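Local atomic coordinates of periplasmic protein TorT (Vibrio parahaemolyticus, PDB entry 3O1I), a protein that probably binds the osmolyte TMAO in the periplasm and pairs with the sensor domain of the histidine kinase receptor TorS to signal it. Residues 33-37 against 261-265; 40-44 against 55-59; 69-75 against 95-99. The contacts are given in a common frame with arbitrary orientation. Residue numbers count along the deposited sequence, not the author numbering.

Contact 1 of 3, residues 33-37 against 261-265; sequences KQGVN and AHYLR
K33 follows the end of helix 18-32. Q34 (phi/psi -128/9°) has its CA-CB bond toward the final turn of helix 249-263, and its side chain (chi1 m, chi2 t) extends toward that turn, touching V257 and M258. The backbone O of Q34 accepts a weak hydrogen bond from R265 NH2 (2.8 Å, N-H...O angle 118°). G35 takes positive phi (49/20°), which favours glycine, and reverses the chain toward strand 37-42, the outermost strand, within this chain, of the five-stranded parallel sheet. The loop thus joins helix to strand in the alpha/beta lobe of a periplasmic binding protein, and the late helix 249-263 packs beside this join. V36 (-75/178°, chi1 m) is already extended and points toward the helix; its CA stands 7.3 Å from that of A261, the nearest CA pair. V36 CG1 meets A261 CB at 4.0 Å and R265 NH2 at 3.7 Å. L264 is the first residue to leave helical angles, R265 N bonds H262 O at 2.9 Å, and the R265 side chain (m, t, t) reaches back over the loop, where its guanidinium also makes a salt bridge to E6. N37 begins the strand.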
loop_
_atom_site.group_PDB
_atom_site.type_symbol
_atom_site.label_atom_id
_atom_site.label_comp_id
_atom_site.label_asym_id
_atom_site.label_seq_id
_atom_site.Cartn_x
_atom_site.Cartn_y
_atom_site.Cartn_z
ATOM N N LYS D 33 -4.054 26.936 31.128
ATOM C CA LYS D 33 -4.880 27.853 31.908
ATOM C C LYS D 33 -4.892 27.412 33.368
ATOM O O LYS D 33 -5.435 28.098 34.233
ATOM C CB LYS D 33 -6.307 27.888 31.359
ATOM C CG LYS D 33 -7.181 28.981 31.952
ATOM C CD LYS D 33 -8.494 29.100 31.197
ATOM C CE LYS D 33 -8.266 29.501 29.739
ATOM N NZ LYS D 33 -9.538 29.590 28.961
ATOM N N GLN D 34 -4.300 26.250 33.627
ATOM C CA GLN D 34 -4.186 25.714 34.979
ATOM C C GLN D 34 -2.718 25.364 35.214
ATOM O O GLN D 34 -2.363 24.736 36.212
ATOM C CB GLN D 34 -5.061 24.471 35.163
ATOM C CG GLN D 34 -6.541 24.773 35.331
ATOM C CD GLN D 34 -7.296 23.629 35.982
ATOM O OE1 GLN D 34 -6.934 23.173 37.068
ATOM N NE2 GLN D 34 -8.353 23.163 35.327
ATOM N N GLY D 35 -1.880 25.787 34.266
ATOM C CA GLY D 35 -0.444 25.564 34.328
ATOM C C GLY D 35 0.047 24.161 34.638
ATOM O O GLY D 35 1.195 23.996 35.055
ATOM N N VAL D 36 -0.796 23.153 34.429
ATOM C CA VAL D 36 -0.410 21.772 34.710
ATOM C C VAL D 36 0.538 21.192 33.665
ATOM O O VAL D 36 0.886 21.844 32.677
ATOM C CB VAL D 36 -1.642 20.833 34.819
ATOM C CG1 VAL D 36 -2.645 21.395 35.815
ATOM C CG2 VAL D 36 -2.274 20.639 33.455
ATOM N N ASN D 37 0.952 19.953 33.911
ATOM C CA ASN D 37 1.857 19.220 33.037
ATOM C C ASN D 37 1.080 18.062 32.415
ATOM O O ASN D 37 0.980 16.971 32.981
ATOM C CB ASN D 37 3.046 18.708 33.855
ATOM C CG ASN D 37 3.894 17.723 33.098
ATOM O OD1 ASN D 37 4.372 18.010 32.003
ATOM N ND2 ASN D 37 4.094 16.549 33.685
ATOM N N ALA D 261 -6.956 18.206 37.916
ATOM C CA ALA D 261 -6.139 19.289 38.459
ATOM C C ALA D 261 -6.643 19.755 39.832
ATOM O O ALA D 261 -5.880 20.290 40.637
ATOM C CB ALA D 261 -6.110 20.457 37.482
ATOM N N HIS D 262 -7.932 19.544 40.088
ATOM C CA HIS D 262 -8.557 19.924 41.354
ATOM C C HIS D 262 -8.357 18.833 42.397
ATOM O O HIS D 262 -8.002 19.112 43.536
ATOM C CB HIS D 262 -10.052 20.181 41.144
ATOM C CG HIS D 262 -10.377 21.603 40.804
ATOM N ND1 HIS D 262 -9.578 22.380 39.992
ATOM C CD2 HIS D 262 -11.420 22.389 41.164
ATOM C CE1 HIS D 262 -10.113 23.582 39.867
ATOM N NE2 HIS D 262 -11.231 23.613 40.570
ATOM N N TYR D 263 -8.593 17.586 42.006
ATOM C CA TYR D 263 -8.409 16.463 42.914
ATOM C C TYR D 263 -6.944 16.389 43.333
ATOM O O TYR D 263 -6.601 15.721 44.304
ATOM C CB TYR D 263 -8.808 15.162 42.228
ATOM C CG TYR D 263 -8.460 13.927 43.012
ATOM C CD1 TYR D 263 -9.348 13.385 43.931
ATOM C CD2 TYR D 263 -7.236 13.297 42.831
ATOM C CE1 TYR D 263 -9.026 12.238 44.651
ATOM C CE2 TYR D 263 -6.899 12.151 43.547
ATOM C CZ TYR D 263 -7.799 11.626 44.452
ATOM O OH TYR D 263 -7.475 10.485 45.144
ATOM N N LEU D 264 -6.077 17.074 42.593
ATOM C CA LEU D 264 -4.658 17.068 42.915
ATOM C C LEU D 264 -4.199 18.356 43.597
ATOM O O LEU D 264 -3.002 18.599 43.748
ATOM C CB LEU D 264 -3.816 16.810 41.658
ATOM C CG LEU D 264 -3.900 15.429 40.986
ATOM C CD1 LEU D 264 -2.815 15.347 39.911
ATOM C CD2 LEU D 264 -3.717 14.303 42.007
ATOM N N ARG D 265 -5.153 19.181 44.003
ATOM C CA ARG D 265 -4.849 20.417 44.709
ATOM C C ARG D 265 -5.937 20.565 45.771
ATOM O O ARG D 265 -6.089 21.613 46.402
ATOM C CB ARG D 265 -4.861 21.613 43.753
ATOM C CG ARG D 265 -3.894 21.495 42.588
ATOM C CD ARG D 265 -3.572 22.862 42.007
ATOM N NE ARG D 265 -3.108 22.774 40.627
ATOM C CZ ARG D 265 -2.527 23.769 39.961
ATOM N NH1 ARG D 265 -2.329 24.941 40.548
ATOM N NH2 ARG D 265 -2.146 23.591 38.704
#

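Contact 2 of 3, residues 40-44 against 55-59; sequences VLEAG and QLALC
L41 lays its side chain (chi1 m, chi2 t) across the Q55, L58 and C59 flank of helix 55-59: L41 CD1 lies 3.4 Å from Q55 O, 3.4 Å from L58 CD2 and 4.2 Å from C59 SG. Strand 40-42 is extended, and its axis runs nearly antiparallel to that of the helical segment, at 165° with a closest approach of 9.5 Å. The nearest CA atoms, 6.6 Å apart, belong to L41 and Q55. Because side chains alternate along the strand, L41 points toward the helix while V40 and E42 point away, V40 packing on A10 and Y12 of strand 7-12. E42 touches T117 of the TorS chain, so the strand end borders the sensor. Q55 (m, t) stretches its side chain back past L41 to the backbone of E42 and A43, where the chain leaves extended angles (A43 phi/psi -62/-1°) and G44 follows at positive phi (68/-1°). L58 (t, p) closes over the outer end of L41. C59, whose N bonds Q55 O at 2.8 Å within the helix, lies buried beside I11 and I67 and forms a disulfide with C9, tying the helix to strand 7-12. Strand 37-42, helix 49-62 and strand 66-69 form a beta-alpha-beta crossover of the Rossmann-like lobe found in type I periplasmic binding proteins, in which the helix spans strand 7-12 between its two parallel partners.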
loop_
_atom_site.group_PDB
_atom_site.type_symbol
_atom_site.label_atom_id
_atom_site.label_comp_id
_atom_site.label_asym_id
_atom_site.label_seq_id
_atom_site.Cartn_x
_atom_site.Cartn_y
_atom_site.Cartn_z
ATOM N N VAL D 40 -0.190 13.929 26.093
ATOM C CA VAL D 40 -1.231 13.175 25.419
ATOM C C VAL D 40 -0.750 11.967 24.612
ATOM O O VAL D 40 0.141 12.080 23.768
ATOM C CB VAL D 40 -2.025 14.115 24.497
ATOM C CG1 VAL D 40 -3.031 14.901 25.313
ATOM C CG2 VAL D 40 -1.062 15.077 23.791
ATOM N N LEU D 41 -1.348 10.812 24.889
ATOM C CA LEU D 41 -1.019 9.573 24.186
ATOM C C LEU D 41 -2.301 9.011 23.585
ATOM O O LEU D 41 -3.236 8.666 24.317
ATOM C CB LEU D 41 -0.434 8.524 25.137
ATOM C CG LEU D 41 0.775 8.866 26.004
ATOM C CD1 LEU D 41 1.267 7.562 26.637
ATOM C CD2 LEU D 41 1.882 9.536 25.180
ATOM N N GLU D 42 -2.342 8.908 22.260
ATOM C CA GLU D 42 -3.526 8.392 21.591
ATOM C C GLU D 42 -3.274 6.979 21.089
ATOM O O GLU D 42 -2.279 6.717 20.410
ATOM C CB GLU D 42 -3.926 9.333 20.447
ATOM C CG GLU D 42 -2.950 9.388 19.291
ATOM C CD GLU D 42 -3.383 8.510 18.135
ATOM O OE1 GLU D 42 -2.608 8.395 17.161
ATOM O OE2 GLU D 42 -4.501 7.941 18.193
ATOM N N ALA D 43 -4.186 6.076 21.431
ATOM C CA ALA D 43 -4.088 4.668 21.063
ATOM C C ALA D 43 -4.105 4.371 19.565
ATOM O O ALA D 43 -4.009 3.201 19.156
ATOM C CB ALA D 43 -5.202 3.894 21.738
ATOM N N GLY D 44 -4.235 5.415 18.753
ATOM C CA GLY D 44 -4.266 5.234 17.314
ATOM C C GLY D 44 -5.489 4.519 16.761
ATOM O O GLY D 44 -5.591 4.345 15.551
ATOM N N GLN D 55 0.248 2.205 26.675
ATOM C CA GLN D 55 0.355 3.660 26.817
ATOM C C GLN D 55 -0.116 4.042 28.210
ATOM O O GLN D 55 0.309 5.047 28.784
ATOM C CB GLN D 55 -0.510 4.376 25.774
ATOM C CG GLN D 55 -0.053 4.188 24.331
ATOM C CD GLN D 55 -0.710 5.172 23.378
ATOM O OE1 GLN D 55 -1.930 5.175 23.225
ATOM N NE2 GLN D 55 0.102 6.015 22.730
ATOM N N LEU D 56 -1.007 3.214 28.738
ATOM C CA LEU D 56 -1.570 3.394 30.070
ATOM C C LEU D 56 -0.449 3.099 31.063
ATOM O O LEU D 56 -0.277 3.799 32.064
ATOM C CB LEU D 56 -2.725 2.410 30.256
ATOM C CG LEU D 56 -3.835 2.728 31.248
ATOM C CD1 LEU D 56 -4.315 4.165 31.063
ATOM C CD2 LEU D 56 -4.968 1.733 31.032
ATOM N N ALA D 57 0.314 2.052 30.761
ATOM C CA ALA D 57 1.450 1.654 31.584
ATOM C C ALA D 57 2.589 2.644 31.343
ATOM O O ALA D 57 3.422 2.869 32.214
ATOM C CB ALA D 57 1.893 0.238 31.218
ATOM N N LEU D 58 2.621 3.230 30.151
ATOM C CA LEU D 58 3.643 4.204 29.814
ATOM C C LEU D 58 3.396 5.453 30.630
ATOM O O LEU D 58 4.334 6.105 31.086
ATOM C CB LEU D 58 3.600 4.552 28.326
ATOM C CG LEU D 58 4.366 5.822 27.938
ATOM C CD1 LEU D 58 5.823 5.729 28.365
ATOM C CD2 LEU D 58 4.265 6.022 26.442
ATOM N N CYS D 59 2.126 5.793 30.811
ATOM C CA CYS D 59 1.789 6.975 31.589
ATOM C C CYS D 59 2.406 6.859 32.978
ATOM O O CYS D 59 3.119 7.758 33.430
ATOM C CB CYS D 59 0.271 7.135 31.706
ATOM S SG CYS D 59 -0.548 8.052 30.352
#

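Contact 3 of 3, residues 69-75 against 95-99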
loop_
_atom_site.group_PDB
_atom_site.type_symbol
_atom_site.label_atom_id
_atom_site.label_comp_id
_atom_site.label_asym_id
_atom_site.label_seq_id
_atom_site.Cartn_x
_atom_site.Cartn_y
_atom_site.Cartn_z
ATOM N N LEU D 69 -8.340 9.036 31.291
ATOM C CA LEU D 69 -8.483 7.989 30.298
ATOM C C LEU D 69 -9.769 8.016 29.441
ATOM O O LEU D 69 -10.887 8.117 29.963
ATOM C CB LEU D 69 -8.355 6.638 31.025
ATOM C CG LEU D 69 -8.947 5.348 30.447
ATOM C CD1 LEU D 69 -8.204 4.947 29.190
ATOM C CD2 LEU D 69 -8.852 4.244 31.486
ATOM N N GLY D 70 -9.591 7.934 28.119
ATOM C CA GLY D 70 -10.716 7.881 27.196
ATOM C C GLY D 70 -10.679 6.479 26.613
ATOM O O GLY D 70 -10.178 6.273 25.514
ATOM N N THR D 71 -11.212 5.510 27.353
ATOM C CA THR D 71 -11.175 4.104 26.933
ATOM C C THR D 71 -11.753 3.706 25.596
ATOM O O THR D 71 -12.787 4.211 25.159
ATOM C CB THR D 71 -11.826 3.159 27.954
ATOM O OG1 THR D 71 -13.224 3.428 28.023
ATOM C CG2 THR D 71 -11.211 3.344 29.314
ATOM N N VAL D 72 -11.068 2.734 24.999
ATOM C CA VAL D 72 -11.398 2.158 23.708
ATOM C C VAL D 72 -12.349 1.017 23.999
ATOM O O VAL D 72 -12.492 0.097 23.210
ATOM C CB VAL D 72 -10.124 1.597 23.020
ATOM C CG1 VAL D 72 -9.098 2.717 22.836
ATOM C CG2 VAL D 72 -9.529 0.462 23.856
ATOM N N ASP D 73 -12.995 1.090 25.151
ATOM C CA ASP D 73 -13.934 0.059 25.569
ATOM C C ASP D 73 -14.271 0.272 27.039
ATOM O O ASP D 73 -13.392 0.545 27.863
ATOM C CB ASP D 73 -13.332 -1.341 25.323
ATOM C CG ASP D 73 -14.211 -2.484 25.852
ATOM O OD1 ASP D 73 -15.373 -2.249 26.236
ATOM O OD2 ASP D 73 -13.719 -3.641 25.872
ATOM N N PRO D 74 -15.561 0.145 27.392
ATOM C CA PRO D 74 -15.989 0.334 28.775
ATOM C C PRO D 74 -15.468 -0.767 29.678
ATOM O O PRO D 74 -14.894 -0.506 30.735
ATOM C CB PRO D 74 -17.518 0.276 28.674
ATOM C CG PRO D 74 -17.794 0.632 27.253
ATOM C CD PRO D 74 -16.736 -0.152 26.559
ATOM N N HIS D 75 -15.678 -2.003 29.245
ATOM C CA HIS D 75 -15.262 -3.166 30.013
ATOM C C HIS D 75 -13.804 -3.611 29.808
ATOM O O HIS D 75 -13.468 -4.778 30.026
ATOM C CB HIS D 75 -16.197 -4.329 29.695
ATOM C CG HIS D 75 -17.653 -3.988 29.825
ATOM N ND1 HIS D 75 -18.194 -3.439 30.968
ATOM C CD2 HIS D 75 -18.680 -4.119 28.951
ATOM C CE1 HIS D 75 -19.490 -3.244 30.791
ATOM N NE2 HIS D 75 -19.810 -3.648 29.576
ATOM N N ASN D 95 -15.697 8.539 27.653
ATOM C CA ASN D 95 -16.417 7.283 27.561
ATOM C C ASN D 95 -16.656 6.593 28.894
ATOM O O ASN D 95 -15.929 6.795 29.870
ATOM C CB ASN D 95 -15.689 6.352 26.578
ATOM C CG ASN D 95 -15.553 6.972 25.189
ATOM O OD1 ASN D 95 -16.518 7.034 24.435
ATOM N ND2 ASN D 95 -14.356 7.460 24.860
ATOM N N GLN D 96 -17.705 5.786 28.928
ATOM C CA GLN D 96 -18.069 5.054 30.121
ATOM C C GLN D 96 -16.926 4.141 30.537
ATOM O O GLN D 96 -16.469 3.321 29.740
ATOM C CB GLN D 96 -19.319 4.224 29.842
ATOM C CG GLN D 96 -19.940 3.589 31.071
ATOM C CD GLN D 96 -20.042 4.566 32.219
ATOM O OE1 GLN D 96 -20.206 5.771 32.011
ATOM N NE2 GLN D 96 -19.952 4.054 33.441
ATOM N N LEU D 97 -16.461 4.288 31.778
ATOM C CA LEU D 97 -15.383 3.457 32.308
ATOM C C LEU D 97 -15.921 2.563 33.420
ATOM O O LEU D 97 -15.907 2.942 34.585
ATOM C CB LEU D 97 -14.254 4.334 32.855
ATOM C CG LEU D 97 -13.070 3.606 33.499
ATOM C CD1 LEU D 97 -12.582 2.483 32.588
ATOM C CD2 LEU D 97 -11.952 4.601 33.761
ATOM N N ASP D 98 -16.392 1.375 33.060
ATOM C CA ASP D 98 -16.943 0.444 34.041
ATOM C C ASP D 98 -15.884 -0.305 34.852
ATOM O O ASP D 98 -15.216 -1.199 34.335
ATOM C CB ASP D 98 -17.861 -0.581 33.357
ATOM C CG ASP D 98 -19.100 0.054 32.738
ATOM O OD1 ASP D 98 -19.677 0.971 33.363
ATOM O OD2 ASP D 98 -19.507 -0.376 31.635
ATOM N N LEU D 99 -15.747 0.054 36.124
ATOM C CA LEU D 99 -14.780 -0.594 37.008
ATOM C C LEU D 99 -15.483 -1.548 37.978
ATOM O O LEU D 99 -16.710 -1.565 38.064
ATOM C CB LEU D 99 -14.007 0.464 37.789
ATOM C CG LEU D 99 -13.298 1.470 36.883
ATOM C CD1 LEU D 99 -12.667 2.573 37.709
ATOM C CD2 LEU D 99 -12.244 0.754 36.066
#
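Neither segment has regular secondary structure: both are loops that leave the C-terminal ends of the parallel strands 66-69 and 90-92. They approach at two places, with CA atoms 5.7 Å apart for G70 and N95 and 4.8 Å apart for P74 and L97. Between these points the 69-75 chain bulges away at V72 and D73, then returns. One backbone bond ties the far end, from D98 N to P74 O, and it is weak (3.3 Å, 133°); a CA-H...O contact from P74 CA to Q96 O (3.2 Å) supplements it.

The bulge is held by its own side chains. T71 OG1 donates to D73 O at 2.9 Å, and D73 OD1 accepts a weak bond from H75 N at 3.0 Å, an Asx turn that sets P74 against the other loop. The apolar packing centres on L97 (t, p), whose CD2 meets L69 CD2 at 3.9 Å and whose CD1 meets T71 CG2 at 3.7 Å. N95 points toward the first loop, its ND2 3.6 Å from T71 O. At the far end, D98 OD2 lies 3.0 Å from H75 CE1, while D98 OD1 takes a hydrogen bond from Q96 NE2 (3.1 Å, 167°).

Loops at the C-terminal strand ends line the interlobe cleft in related periplasmic binding proteins, and these two probably do so here. Y77 packs on L69 and T71, G70 pairs with I11, and Q52 bonds G70 O, so 69-75 sits between strand 7-12 and the start of helix 49-62, with 95-99 on the side of strand 90-92.

All three contacts belong to the lobe built on the five-stranded parallel sheet. Contacts 1 and 2 share strand 37-42: residues 33-37 lead into it and 40-44 leave it, with contact centres about 20 Å apart. Contact 1 thus marks its N-terminal end, while contacts 2 and 3 lie at the C-terminal ends of strands. The centres of contacts 2 and 3 are about 14 Å apart, and the two touch where A43 CB packs on V72 CG1 at 4.2 Å. Contact 1 remains separate from contact 3, about 11 Å between nearest atoms. The structure is ligand-free; by family resemblance the TMAO pocket probably lies nearer contact 3 than contact 1, whereas contact 2 borders TorS.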